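Long-range contacts in P450 epoxidase (Sorangium cellulosum, PDB 1Q5D), which belongs to the cytochrome P450 family and encloses a haem group, protoporphyrin IX containing Fe, within a mainly helical fold: residues F20-E26 and F397-P401; V130-L134 and T381-F386; R174-T179 and S201-L206; M287-D292 and R372-E376; F386-K392 and L409-P415. The contacts are given in a common frame with arbitrary orientation. Residue numbers count along the deposited sequence, not the author numbering.

Contact 1. Residues F20-E26 and F397-P401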
# COMPACT_ATOMS: atom_id res chain seq x y z
N PHE A 20 -4.38 11.90 13.44
CA PHE A 20 -5.57 12.40 12.73
C PHE A 20 -5.77 13.91 12.87
O PHE A 20 -6.75 14.47 12.36
CB PHE A 20 -6.85 11.65 13.15
CG PHE A 20 -6.80 10.19 12.81
CD1 PHE A 20 -6.43 9.26 13.76
CD2 PHE A 20 -7.05 9.77 11.52
CE1 PHE A 20 -6.35 7.91 13.44
CE2 PHE A 20 -6.97 8.42 11.19
CZ PHE A 20 -6.62 7.49 12.16
N ALA A 21 -4.83 14.58 13.52
CA ALA A 21 -4.85 16.04 13.61
C ALA A 21 -4.71 16.64 12.23
O ALA A 21 -3.96 16.12 11.39
CB ALA A 21 -3.73 16.54 14.51
N PRO A 22 -5.43 17.72 11.98
CA PRO A 22 -5.25 18.50 10.75
C PRO A 22 -3.78 18.84 10.60
O PRO A 22 -3.13 19.19 11.58
CB PRO A 22 -6.06 19.78 11.00
CG PRO A 22 -7.08 19.38 12.01
CD PRO A 22 -6.51 18.26 12.83
N GLY A 23 -3.26 18.73 9.38
CA GLY A 23 -1.85 18.97 9.15
C GLY A 23 -0.92 17.78 9.25
O GLY A 23 0.18 17.83 8.69
N TYR A 24 -1.32 16.72 9.96
CA TYR A 24 -0.43 15.59 10.21
C TYR A 24 -0.09 14.86 8.93
O TYR A 24 1.09 14.65 8.62
CB TYR A 24 -1.00 14.62 11.26
CG TYR A 24 -0.17 13.37 11.49
CD1 TYR A 24 0.74 13.28 12.56
CD2 TYR A 24 -0.31 12.25 10.67
CE1 TYR A 24 1.48 12.13 12.78
CE2 TYR A 24 0.42 11.11 10.87
CZ TYR A 24 1.32 11.04 11.93
OH TYR A 24 2.04 9.89 12.13
N ALA A 25 -1.11 14.48 8.17
CA ALA A 25 -0.88 13.84 6.86
C ALA A 25 0.08 14.66 5.99
O ALA A 25 1.04 14.13 5.44
CB ALA A 25 -2.18 13.60 6.14
N GLU A 26 -0.18 15.96 5.87
CA GLU A 26 0.67 16.85 5.08
C GLU A 26 2.15 16.83 5.51
O GLU A 26 3.05 16.88 4.67
CB GLU A 26 0.16 18.30 5.11
CG GLU A 26 1.00 19.27 4.30
CD GLU A 26 0.49 20.71 4.36
OE1 GLU A 26 -0.12 21.09 5.39
OE2 GLU A 26 0.70 21.45 3.38
N PHE A 397 -4.76 17.06 1.56
CA PHE A 397 -4.65 15.76 2.21
C PHE A 397 -5.96 15.43 2.94
O PHE A 397 -6.71 16.35 3.30
CB PHE A 397 -3.47 15.73 3.18
CG PHE A 397 -2.11 15.68 2.50
CD1 PHE A 397 -1.49 14.46 2.25
CD2 PHE A 397 -1.48 16.84 2.10
CE1 PHE A 397 -0.26 14.41 1.60
CE2 PHE A 397 -0.24 16.79 1.45
CZ PHE A 397 0.37 15.58 1.21
N GLY A 398 -6.23 14.15 3.17
CA GLY A 398 -7.43 13.74 3.88
C GLY A 398 -7.15 13.02 5.19
O GLY A 398 -6.10 13.23 5.80
N TYR A 399 -8.08 12.15 5.59
CA TYR A 399 -8.01 11.46 6.89
C TYR A 399 -8.22 9.95 6.76
O TYR A 399 -8.85 9.32 7.62
CB TYR A 399 -9.08 12.03 7.84
CG TYR A 399 -8.92 13.49 8.15
CD1 TYR A 399 -9.73 14.45 7.55
CD2 TYR A 399 -7.96 13.92 9.05
CE1 TYR A 399 -9.57 15.80 7.83
CE2 TYR A 399 -7.79 15.26 9.33
CZ TYR A 399 -8.61 16.19 8.73
OH TYR A 399 -8.42 17.52 9.03
N HIS A 400 -7.75 9.36 5.67
CA HIS A 400 -7.76 7.90 5.51
C HIS A 400 -7.07 7.25 6.72
O HIS A 400 -6.02 7.71 7.16
CB HIS A 400 -7.03 7.52 4.21
CG HIS A 400 -7.20 6.08 3.82
ND1 HIS A 400 -6.67 5.05 4.56
CD2 HIS A 400 -7.82 5.50 2.77
CE1 HIS A 400 -6.96 3.90 3.99
NE2 HIS A 400 -7.66 4.15 2.90
N PRO A 401 -7.67 6.21 7.28
CA PRO A 401 -7.15 5.58 8.50
C PRO A 401 -5.76 4.97 8.34
O PRO A 401 -5.05 4.82 9.34
CB PRO A 401 -8.16 4.48 8.81
CG PRO A 401 -8.86 4.22 7.52
CD PRO A 401 -8.92 5.56 6.82
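Two loops far apart in sequence can meet without a direct hydrogen bond, as F20, Y399 and F397 illustrate: none crosses between F20-E26 and F397-P401, yet 395 Å² is buried. The F20 ring reaches along the second loop, its CE2 lying 3.9 Å from P401 CA, with the ring edge also facing the carbonyl of Y399. Y399 returns the contact by extending its ring across the start of the first loop. Its CE2 is 3.3 Å from F20 O, and its OH is 3.7 Å from P22 CA, so the phenol rests against the type II turn A21-Y24. That turn is closed by Y24 N to A21 O (3.1 Å), and its third position is G23, with a positive phi. At the other end F397 turns its ring face to the next bend of the chain: E26 CA sits 3.8 Å from the ring centroid, a CH-pi contact, while A25 CB packs on F397 CB at 3.9 Å. R302 ties the two loops further, bonding to the carbonyls of G398 and H400 while its own carbonyl receives Y24 OH. The second loop connects antiparallel strands 396-397 and 406-412, and the side chain of P401 lies about 5 Å from the bound EPB (nearest atoms). The arrangement is consistent with the C-terminal beta hairpin of cytochromes P450, whose turn reaches the ligand pocket, here backed by the N-terminal segment.

Contact 2. Residues V130-L134 and T381-F386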
# COMPACT_ATOMS: atom_id res chain seq x y z
N VAL A 130 -1.47 4.97 -19.27
CA VAL A 130 -0.79 6.22 -18.97
C VAL A 130 -0.89 7.21 -20.15
O VAL A 130 -1.14 8.40 -19.96
CB VAL A 130 0.68 5.93 -18.58
CG1 VAL A 130 1.60 7.11 -18.85
CG2 VAL A 130 0.76 5.47 -17.11
N ASP A 131 -0.74 6.68 -21.37
CA ASP A 131 -0.85 7.49 -22.58
C ASP A 131 -2.25 8.07 -22.72
O ASP A 131 -2.41 9.26 -22.98
CB ASP A 131 -0.56 6.65 -23.82
CG ASP A 131 0.89 6.24 -23.91
OD1 ASP A 131 1.75 6.93 -23.35
OD2 ASP A 131 1.26 5.22 -24.53
N GLN A 132 -3.26 7.22 -22.56
CA GLN A 132 -4.64 7.64 -22.76
C GLN A 132 -5.13 8.62 -21.69
O GLN A 132 -5.91 9.53 -21.99
CB GLN A 132 -5.58 6.44 -22.94
CG GLN A 132 -5.90 5.67 -21.67
CD GLN A 132 -6.86 4.50 -21.90
OE1 GLN A 132 -6.95 3.59 -21.07
NE2 GLN A 132 -7.57 4.52 -23.02
N LEU A 133 -4.64 8.48 -20.47
CA LEU A 133 -4.98 9.43 -19.41
C LEU A 133 -4.43 10.82 -19.73
O LEU A 133 -5.13 11.82 -19.58
CB LEU A 133 -4.50 8.93 -18.04
CG LEU A 133 -5.24 7.72 -17.48
CD1 LEU A 133 -4.46 7.11 -16.31
CD2 LEU A 133 -6.69 8.08 -17.07
N LEU A 134 -3.19 10.87 -20.21
CA LEU A 134 -2.55 12.14 -20.54
C LEU A 134 -3.17 12.80 -21.78
O LEU A 134 -3.33 14.02 -21.82
CB LEU A 134 -1.03 11.96 -20.70
CG LEU A 134 -0.23 11.84 -19.39
CD1 LEU A 134 1.22 11.50 -19.64
CD2 LEU A 134 -0.32 13.13 -18.57
N THR A 381 6.97 8.89 -17.64
CA THR A 381 6.22 9.44 -18.77
C THR A 381 5.77 10.88 -18.57
O THR A 381 5.95 11.73 -19.47
CB THR A 381 4.98 8.59 -19.05
OG1 THR A 381 5.38 7.29 -19.50
CG2 THR A 381 4.18 9.17 -20.22
N ILE A 382 5.15 11.16 -17.43
CA ILE A 382 4.59 12.49 -17.22
C ILE A 382 5.65 13.59 -17.28
O ILE A 382 5.43 14.66 -17.85
CB ILE A 382 3.68 12.57 -15.93
CG1 ILE A 382 2.83 13.84 -15.97
CG2 ILE A 382 4.51 12.48 -14.67
CD1 ILE A 382 1.69 13.88 -14.94
N PHE A 383 6.82 13.32 -16.71
CA PHE A 383 7.93 14.28 -16.71
C PHE A 383 8.68 14.35 -18.04
O PHE A 383 9.28 15.37 -18.35
CB PHE A 383 8.91 13.99 -15.56
CG PHE A 383 8.46 14.55 -14.24
CD1 PHE A 383 8.15 13.71 -13.18
CD2 PHE A 383 8.32 15.93 -14.07
CE1 PHE A 383 7.71 14.22 -11.97
CE2 PHE A 383 7.89 16.45 -12.86
CZ PHE A 383 7.59 15.60 -11.80
N ARG A 384 8.66 13.26 -18.81
CA ARG A 384 9.27 13.25 -20.14
C ARG A 384 8.40 14.03 -21.11
O ARG A 384 8.89 14.75 -21.98
CB ARG A 384 9.46 11.82 -20.66
CG ARG A 384 10.78 11.18 -20.29
CD ARG A 384 11.14 9.95 -21.13
NE ARG A 384 10.17 8.86 -20.97
CZ ARG A 384 10.17 7.97 -19.99
NH1 ARG A 384 11.10 8.02 -19.05
NH2 ARG A 384 9.26 7.03 -19.94
N ARG A 385 7.09 13.89 -20.94
CA ARG A 385 6.14 14.56 -21.81
C ARG A 385 5.89 16.02 -21.42
O ARG A 385 5.59 16.86 -22.27
CB ARG A 385 4.82 13.79 -21.83
CG ARG A 385 4.48 13.21 -23.19
CD ARG A 385 4.85 11.74 -23.36
NE ARG A 385 3.65 10.92 -23.47
CZ ARG A 385 3.63 9.61 -23.70
NH1 ARG A 385 4.76 8.92 -23.86
NH2 ARG A 385 2.47 8.99 -23.75
N PHE A 386 6.03 16.31 -20.13
CA PHE A 386 5.81 17.66 -19.62
C PHE A 386 6.91 18.05 -18.62
O PHE A 386 6.65 18.23 -17.43
CB PHE A 386 4.42 17.78 -18.98
CG PHE A 386 3.31 17.28 -19.87
CD1 PHE A 386 2.90 15.95 -19.81
CD2 PHE A 386 2.67 18.14 -20.75
CE1 PHE A 386 1.87 15.49 -20.63
CE2 PHE A 386 1.64 17.69 -21.56
CZ PHE A 386 1.25 16.36 -21.51
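L134 drives its isobutyl group into the gap between T381, I382 and F386, and it has the largest share of buried surface here. Its CD1 meets T381 CG2 at 3.8 Å, while CD2 lies 3.8 Å from F386 CE1 and 4.1 Å from I382 CG1. One turn earlier V130 repeats the theme, with CG1 3.6 Å from the same T381 CG2, so the threonine methyl serves both aliphatic neighbours. Its hydroxyl is engaged with I377 O and Q127 NE2. Toward the solvent D131 and R385 form a salt bridge, but D131 OD1 and R385 NH2 are modelled only 2.2 Å apart, too close to be taken literally; D131 OD1 also accepts a bond from Q127. The helix axes stay 11.3 Å apart and cross at -51°, and the gap between them is filled by L134, V130, T381 and F386. Y149 of helix 146-150 also touches V130, L134 and I382, while F383, which does not face helix 123-137, packs on L270 and L271 of helix 257-272. Helices 123-137 and 368-385 correspond to the D and L helices, two members of the conserved four-helix bundle of the cytochrome P450 fold, to which helix 257-272 also belongs.

Contact 3. Residues R174-T179 and S201-L206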
# COMPACT_ATOMS: atom_id res chain seq x y z
N ARG A 174 -13.18 0.66 -6.69
CA ARG A 174 -14.07 1.06 -5.60
C ARG A 174 -14.09 -0.03 -4.56
O ARG A 174 -14.03 0.25 -3.36
CB ARG A 174 -15.48 1.38 -6.12
CG ARG A 174 -15.58 2.70 -6.87
CD ARG A 174 -17.00 3.08 -7.34
NE ARG A 174 -18.04 2.56 -6.46
CZ ARG A 174 -18.93 1.64 -6.81
NH1 ARG A 174 -18.93 1.13 -8.04
NH2 ARG A 174 -19.84 1.22 -5.93
N PHE A 175 -14.15 -1.28 -5.01
CA PHE A 175 -14.06 -2.42 -4.13
C PHE A 175 -12.73 -2.41 -3.36
O PHE A 175 -12.69 -2.59 -2.14
CB PHE A 175 -14.16 -3.71 -4.94
CG PHE A 175 -13.72 -4.93 -4.17
CD1 PHE A 175 -14.52 -5.46 -3.17
CD2 PHE A 175 -12.49 -5.52 -4.45
CE1 PHE A 175 -14.12 -6.56 -2.46
CE2 PHE A 175 -12.07 -6.63 -3.73
CZ PHE A 175 -12.88 -7.16 -2.75
N GLY A 176 -11.63 -2.21 -4.09
CA GLY A 176 -10.31 -2.23 -3.48
C GLY A 176 -10.18 -1.17 -2.40
O GLY A 176 -9.78 -1.46 -1.28
N SER A 177 -10.55 0.06 -2.74
CA SER A 177 -10.42 1.17 -1.81
C SER A 177 -11.37 1.03 -0.60
O SER A 177 -10.98 1.31 0.55
CB SER A 177 -10.62 2.49 -2.58
OG SER A 177 -10.55 3.59 -1.71
N ALA A 178 -12.59 0.56 -0.86
CA ALA A 178 -13.58 0.31 0.19
C ALA A 178 -13.16 -0.81 1.13
O ALA A 178 -13.30 -0.71 2.34
CB ALA A 178 -14.96 -0.02 -0.42
N THR A 179 -12.66 -1.89 0.56
CA THR A 179 -12.19 -3.02 1.34
C THR A 179 -11.05 -2.61 2.28
O THR A 179 -11.04 -2.98 3.44
CB THR A 179 -11.71 -4.14 0.42
OG1 THR A 179 -12.86 -4.76 -0.20
CG2 THR A 179 -11.08 -5.25 1.22
N SER A 201 -19.96 -1.32 -1.62
CA SER A 201 -18.81 -1.49 -2.50
C SER A 201 -18.12 -2.84 -2.30
O SER A 201 -17.70 -3.48 -3.27
CB SER A 201 -17.80 -0.37 -2.29
OG SER A 201 -18.38 0.89 -2.54
N VAL A 202 -18.03 -3.28 -1.05
CA VAL A 202 -17.43 -4.57 -0.74
C VAL A 202 -18.27 -5.73 -1.27
O VAL A 202 -17.74 -6.66 -1.90
CB VAL A 202 -17.20 -4.77 0.77
CG1 VAL A 202 -16.84 -6.23 1.07
CG2 VAL A 202 -16.11 -3.79 1.27
N THR A 203 -19.57 -5.67 -1.03
CA THR A 203 -20.50 -6.68 -1.55
C THR A 203 -20.48 -6.77 -3.06
O THR A 203 -20.40 -7.86 -3.62
CB THR A 203 -21.94 -6.33 -1.09
OG1 THR A 203 -21.98 -6.33 0.34
CG2 THR A 203 -22.89 -7.43 -1.49
N GLU A 204 -20.60 -5.62 -3.72
CA GLU A 204 -20.60 -5.54 -5.16
C GLU A 204 -19.31 -6.14 -5.72
O GLU A 204 -19.33 -6.95 -6.67
CB GLU A 204 -20.74 -4.09 -5.61
CG GLU A 204 -20.56 -3.89 -7.11
CD GLU A 204 -20.84 -2.47 -7.56
OE1 GLU A 204 -20.03 -1.57 -7.25
OE2 GLU A 204 -21.89 -2.27 -8.21
N GLY A 205 -18.18 -5.77 -5.11
CA GLY A 205 -16.88 -6.25 -5.55
C GLY A 205 -16.69 -7.75 -5.41
O GLY A 205 -16.14 -8.41 -6.31
N LEU A 206 -17.12 -8.30 -4.28
CA LEU A 206 -17.00 -9.72 -4.04
C LEU A 206 -17.84 -10.51 -5.04
O LEU A 206 -17.40 -11.56 -5.52
CB LEU A 206 -17.37 -10.08 -2.60
CG LEU A 206 -16.38 -9.69 -1.50
CD1 LEU A 206 -17.01 -9.84 -0.13
CD2 LEU A 206 -15.09 -10.51 -1.60
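A phenyl ring laid on a glycine lets two helices come close, and F175 is a clear instance. Its CD1 lies 3.4 Å from G205 CA, with the backbone of G205 over one ring face. A beta carbon on G205 would fall about 2.0 Å from that same CD1, so the absence of a side chain is what makes room for the ring. Further along, F175 CE1 approaches L206 CG at 4.0 Å, and the ring edge faces the carbonyls of S201 and V202. The axes accordingly approach to 8.2 Å, their directions 132° apart. Helices 169-182 and 195-218 are the F and G helices of the cytochrome P450 fold, the pair that roofs the ligand pocket; the side chain of T179 lies about 5 Å from the bound EPB (nearest atoms). Beside the ring, A178 CB touches S201 CB at 3.4 Å, a close meeting of two small side chains, and T179 OG1 sits 3.7 Å from V202 CG2 while donating to F175 O within its own helix (2.9 Å). I252 of helix 241-255 also packs on F175. At the exposed edge R174 forms a salt bridge with E204: R174 NH1 and NH2 stand 3.0 and 3.1 Å from E204 OE1, though both hydrogen bonds are weak in angle.

Contact 4. Residues M287-D292 and R372-E376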
# COMPACT_ATOMS: atom_id res chain seq x y z
N MET A 287 15.48 6.64 -11.90
CA MET A 287 14.06 6.78 -11.53
C MET A 287 13.68 5.71 -10.50
O MET A 287 13.00 5.99 -9.52
CB MET A 287 13.16 6.70 -12.77
CG MET A 287 11.66 6.88 -12.49
SD MET A 287 11.29 8.38 -11.53
CE MET A 287 11.16 9.56 -12.81
N ARG A 288 14.13 4.49 -10.74
CA ARG A 288 13.86 3.37 -9.85
C ARG A 288 14.26 3.70 -8.41
O ARG A 288 13.48 3.53 -7.48
CB ARG A 288 14.61 2.14 -10.34
CG ARG A 288 13.74 0.93 -10.54
CD ARG A 288 13.46 0.17 -9.26
NE ARG A 288 12.42 -0.85 -9.45
CZ ARG A 288 12.52 -1.89 -10.27
NH1 ARG A 288 13.62 -2.06 -11.00
NH2 ARG A 288 11.52 -2.77 -10.36
N ASN A 289 15.50 4.15 -8.24
CA ASN A 289 15.99 4.51 -6.92
C ASN A 289 15.25 5.69 -6.34
O ASN A 289 15.01 5.73 -5.15
CB ASN A 289 17.49 4.81 -6.96
CG ASN A 289 18.09 4.84 -5.57
OD1 ASN A 289 17.99 3.87 -4.82
ND2 ASN A 289 18.70 5.97 -5.21
N ALA A 290 14.89 6.65 -7.17
CA ALA A 290 14.15 7.82 -6.72
C ALA A 290 12.78 7.44 -6.15
O ALA A 290 12.29 8.07 -5.21
CB ALA A 290 13.99 8.80 -7.86
N LEU A 291 12.16 6.42 -6.74
CA LEU A 291 10.82 6.03 -6.32
C LEU A 291 10.91 5.32 -4.99
O LEU A 291 10.02 5.45 -4.15
CB LEU A 291 10.15 5.13 -7.37
CG LEU A 291 9.88 5.82 -8.71
CD1 LEU A 291 9.43 4.79 -9.76
CD2 LEU A 291 8.81 6.91 -8.53
N ASP A 292 12.00 4.59 -4.77
CA ASP A 292 12.21 3.94 -3.48
C ASP A 292 12.50 4.99 -2.40
O ASP A 292 12.05 4.86 -1.25
CB ASP A 292 13.34 2.91 -3.56
CG ASP A 292 12.99 1.71 -4.42
OD1 ASP A 292 11.79 1.40 -4.56
OD2 ASP A 292 13.85 1.02 -5.00
N ARG A 372 6.60 -0.74 -8.51
CA ARG A 372 7.73 0.03 -9.02
C ARG A 372 7.59 0.22 -10.52
O ARG A 372 7.86 1.30 -11.02
CB ARG A 372 9.05 -0.68 -8.71
CG ARG A 372 9.54 -0.53 -7.25
CD ARG A 372 10.74 -1.45 -6.92
NE ARG A 372 11.25 -1.28 -5.55
CZ ARG A 372 11.87 -2.24 -4.86
NH1 ARG A 372 12.05 -3.45 -5.41
NH2 ARG A 372 12.29 -2.02 -3.61
N LEU A 373 7.14 -0.82 -11.22
CA LEU A 373 6.93 -0.72 -12.68
C LEU A 373 5.87 0.31 -13.03
O LEU A 373 6.09 1.17 -13.89
CB LEU A 373 6.56 -2.08 -13.28
CG LEU A 373 6.25 -2.03 -14.79
CD1 LEU A 373 7.50 -1.62 -15.56
CD2 LEU A 373 5.71 -3.36 -15.29
N GLU A 374 4.72 0.23 -12.37
CA GLU A 374 3.68 1.20 -12.64
C GLU A 374 4.16 2.62 -12.42
O GLU A 374 3.89 3.51 -13.22
CB GLU A 374 2.46 0.97 -11.74
CG GLU A 374 1.79 -0.37 -11.91
CD GLU A 374 0.59 -0.48 -11.00
OE1 GLU A 374 -0.25 0.44 -11.04
OE2 GLU A 374 0.49 -1.47 -10.26
N ALA A 375 4.86 2.83 -11.31
CA ALA A 375 5.31 4.18 -10.97
C ALA A 375 6.41 4.65 -11.92
O ALA A 375 6.46 5.82 -12.30
CB ALA A 375 5.76 4.25 -9.51
N GLU A 376 7.29 3.74 -12.31
CA GLU A 376 8.36 4.09 -13.25
C GLU A 376 7.75 4.59 -14.56
O GLU A 376 8.12 5.65 -15.07
CB GLU A 376 9.21 2.85 -13.52
CG GLU A 376 10.67 3.15 -13.79
CD GLU A 376 11.44 1.90 -14.18
OE1 GLU A 376 11.04 0.79 -13.74
OE2 GLU A 376 12.42 2.04 -14.94
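M287, in the first turn of its helix, makes a modest start, its CG 4.1 Å from the CG of E376, while V280 of helix 274-282 touches it as well. R288 comes next and shows that burial need not mean pairing. Its NE lies 3.1 Å from R372 CD and 4.1 Å from R372 NE, two like charges brought together, and finds no hydrogen-bond partner in the model. E376 does not relieve it directly, since R288 NH1 remains 4.7 Å from E376 OE1. These helices, 287-297 and 368-385, are K and L of the cytochrome P450 fold; they cross steeply at 111°, with axes 9.9 Å apart, and the side chain of A375 lies about 7 Å from the haem (nearest atoms). A turn later L291 supplies the apolar centre: CD1 packs 3.7 Å from A375 CB and 3.5 Å from E376 N, resting on the backbone of the second helix. A266 of helix 257-272 also touches L291, and L262 of that helix touches A375, so a third helix joins the packing. D292 then offsets the charge of R372, its OD1 accepting a hydrogen bond from R372 NE at 2.9 Å, N-H...O angle 151°, within a salt bridge across the edge of the guanidinium group.

Contact 5. Residues F386-K392 and L409-P415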
# COMPACT_ATOMS: atom_id res chain seq x y z
N PHE A 386 6.03 16.31 -20.13
CA PHE A 386 5.81 17.66 -19.62
C PHE A 386 6.91 18.05 -18.62
O PHE A 386 6.65 18.23 -17.43
CB PHE A 386 4.42 17.78 -18.98
CG PHE A 386 3.31 17.28 -19.87
CD1 PHE A 386 2.90 15.95 -19.81
CD2 PHE A 386 2.67 18.14 -20.75
CE1 PHE A 386 1.87 15.49 -20.63
CE2 PHE A 386 1.64 17.69 -21.56
CZ PHE A 386 1.25 16.36 -21.51
N PRO A 387 8.13 18.20 -19.12
CA PRO A 387 9.31 18.43 -18.27
C PRO A 387 9.27 19.74 -17.46
O PRO A 387 9.99 19.87 -16.47
CB PRO A 387 10.47 18.48 -19.28
CG PRO A 387 9.83 18.87 -20.57
CD PRO A 387 8.48 18.17 -20.56
N GLU A 388 8.44 20.68 -17.89
CA GLU A 388 8.31 21.97 -17.22
C GLU A 388 7.14 22.02 -16.23
O GLU A 388 6.80 23.09 -15.72
CB GLU A 388 8.18 23.10 -18.25
CG GLU A 388 9.20 23.03 -19.38
CD GLU A 388 10.64 23.03 -18.89
OE1 GLU A 388 10.95 23.77 -17.93
OE2 GLU A 388 11.46 22.28 -19.46
N MET A 389 6.52 20.87 -15.97
CA MET A 389 5.38 20.79 -15.04
C MET A 389 5.66 21.50 -13.71
O MET A 389 6.75 21.37 -13.16
CB MET A 389 5.03 19.32 -14.78
CG MET A 389 3.84 19.10 -13.85
SD MET A 389 3.59 17.32 -13.48
CE MET A 389 4.47 16.58 -14.83
N LYS A 390 4.68 22.23 -13.20
CA LYS A 390 4.82 22.94 -11.94
C LYS A 390 3.60 22.75 -11.06
O LYS A 390 2.49 22.62 -11.56
CB LYS A 390 4.99 24.45 -12.18
CG LYS A 390 6.35 24.87 -12.72
CD LYS A 390 6.76 26.25 -12.19
CE LYS A 390 5.71 27.33 -12.49
NZ LYS A 390 6.26 28.71 -12.26
N LEU A 391 3.81 22.75 -9.75
CA LEU A 391 2.73 22.75 -8.76
C LEU A 391 1.88 24.01 -8.87
O LEU A 391 2.40 25.13 -8.77
CB LEU A 391 3.33 22.70 -7.35
CG LEU A 391 2.89 21.59 -6.40
CD1 LEU A 391 3.24 21.97 -4.96
CD2 LEU A 391 1.41 21.28 -6.55
N LYS A 392 0.57 23.85 -9.06
CA LYS A 392 -0.32 25.01 -9.12
C LYS A 392 -0.56 25.58 -7.73
O LYS A 392 -0.63 26.80 -7.55
CB LYS A 392 -1.66 24.66 -9.77
CG LYS A 392 -2.42 25.88 -10.27
CD LYS A 392 -3.91 25.62 -10.35
CE LYS A 392 -4.62 26.74 -11.10
NZ LYS A 392 -5.93 26.28 -11.66
N LEU A 409 -3.76 16.89 -6.33
CA LEU A 409 -2.43 17.38 -6.60
C LEU A 409 -2.51 18.13 -7.93
O LEU A 409 -2.36 17.55 -9.01
CB LEU A 409 -1.45 16.21 -6.70
CG LEU A 409 0.02 16.54 -6.98
CD1 LEU A 409 0.50 17.65 -6.07
CD2 LEU A 409 0.92 15.29 -6.84
N ASN A 410 -2.80 19.42 -7.84
CA ASN A 410 -3.08 20.21 -9.03
C ASN A 410 -1.82 20.83 -9.61
O ASN A 410 -1.04 21.46 -8.91
CB ASN A 410 -4.13 21.29 -8.72
CG ASN A 410 -5.54 20.74 -8.72
OD1 ASN A 410 -6.18 20.65 -7.67
ND2 ASN A 410 -6.03 20.35 -9.89
N VAL A 411 -1.62 20.61 -10.91
CA VAL A 411 -0.43 21.08 -11.58
C VAL A 411 -0.77 21.80 -12.87
O VAL A 411 -1.90 21.71 -13.37
CB VAL A 411 0.54 19.91 -11.92
CG1 VAL A 411 0.93 19.14 -10.67
CG2 VAL A 411 -0.09 18.98 -12.97
N ILE A 412 0.21 22.52 -13.39
CA ILE A 412 0.14 23.09 -14.72
C ILE A 412 1.20 22.39 -15.54
O ILE A 412 2.40 22.50 -15.26
CB ILE A 412 0.43 24.60 -14.68
CG1 ILE A 412 -0.57 25.31 -13.76
CG2 ILE A 412 0.40 25.18 -16.09
CD1 ILE A 412 0.02 26.49 -13.01
N LEU A 413 0.77 21.64 -16.55
CA LEU A 413 1.69 20.79 -17.30
C LEU A 413 2.68 21.59 -18.14
O LEU A 413 3.89 21.38 -18.05
CB LEU A 413 0.92 19.78 -18.15
CG LEU A 413 0.14 18.74 -17.33
CD1 LEU A 413 -0.83 17.98 -18.22
CD2 LEU A 413 1.08 17.78 -16.60
N LYS A 414 2.18 22.52 -18.95
CA LYS A 414 3.06 23.38 -19.75
C LYS A 414 2.84 24.85 -19.41
O LYS A 414 2.04 25.53 -20.06
CB LYS A 414 2.86 23.14 -21.25
CG LYS A 414 1.98 21.94 -21.61
CD LYS A 414 1.80 21.81 -23.12
CE LYS A 414 3.00 21.10 -23.76
NZ LYS A 414 3.11 21.43 -25.22
N PRO A 415 3.53 25.34 -18.39
CA PRO A 415 3.36 26.72 -17.92
C PRO A 415 3.95 27.74 -18.88
O PRO A 415 4.96 27.45 -19.53
CB PRO A 415 4.13 26.75 -16.59
CG PRO A 415 4.47 25.32 -16.29
CD PRO A 415 4.55 24.61 -17.61
O HOH W 1 6.05 20.92 -19.85
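L409 opens the second segment with an apolar touch, its CD1 3.8 Å from L391 CD2, and it faces V267 and L268 of helix 257-272. At N410 the backbone pairing begins: N410 O accepts from K392 N at 2.9 Å. V411 stands opposite L391 as a non-hydrogen-bonded antiparallel pair, and its CB packs 3.9 Å from M389 CG. I412 is the hydrogen-bonded counterpart of K390, with I412 N to K390 O at 2.9 Å and K390 N to I412 O at 3.1 Å; its CD1 also reaches K392 CG at 3.7 Å. Strand 406-412 bonds to strand 143-144 through V411 and F143 and pairs with strand 396-397 as well, consistent with the small beta3 sheet of cytochromes P450. Beyond the strand L413 turns to the apolar side: CD1 sits 4.1 Å from the F386 ring centroid, 8° off the normal, a CH-pi contact, and CD2 meets M389 CE at 4.0 Å. A water donates to L413 O (2.8 Å) and accepts from E388 N (3.1 Å), bridging the strand end to the type I turn F386-M389. K414 CG approaches the edge of the F386 ring, 4.0 Å from CD2, and P415 CG rests 3.3 Å from E388 O and 4.1 Å from K390 CG.

Overall arrangement
One helix can serve several interfaces: 368-385 takes part in contact 4 and, further along, in contact 2, whose centres are 15 Å apart. Just past its end, F386 belongs to both contact 2 and contact 5, which touch where I382 CG1 lies 3.4 Å from M389 CE; the helical bundle thus passes directly into the small antiparallel sheet built round strand 406-412. Contact 1 lies in the loop before that strand and alternates with contact 5 along the chain, their centres 24 Å apart. Contact 3 closes before contact 4 opens, both nested within contact 2, which closes before contact 5 opens. The centres of contacts 3 and 4 are 28 Å apart; contacts 1 and 3 approach EPB, and contact 4 the haem.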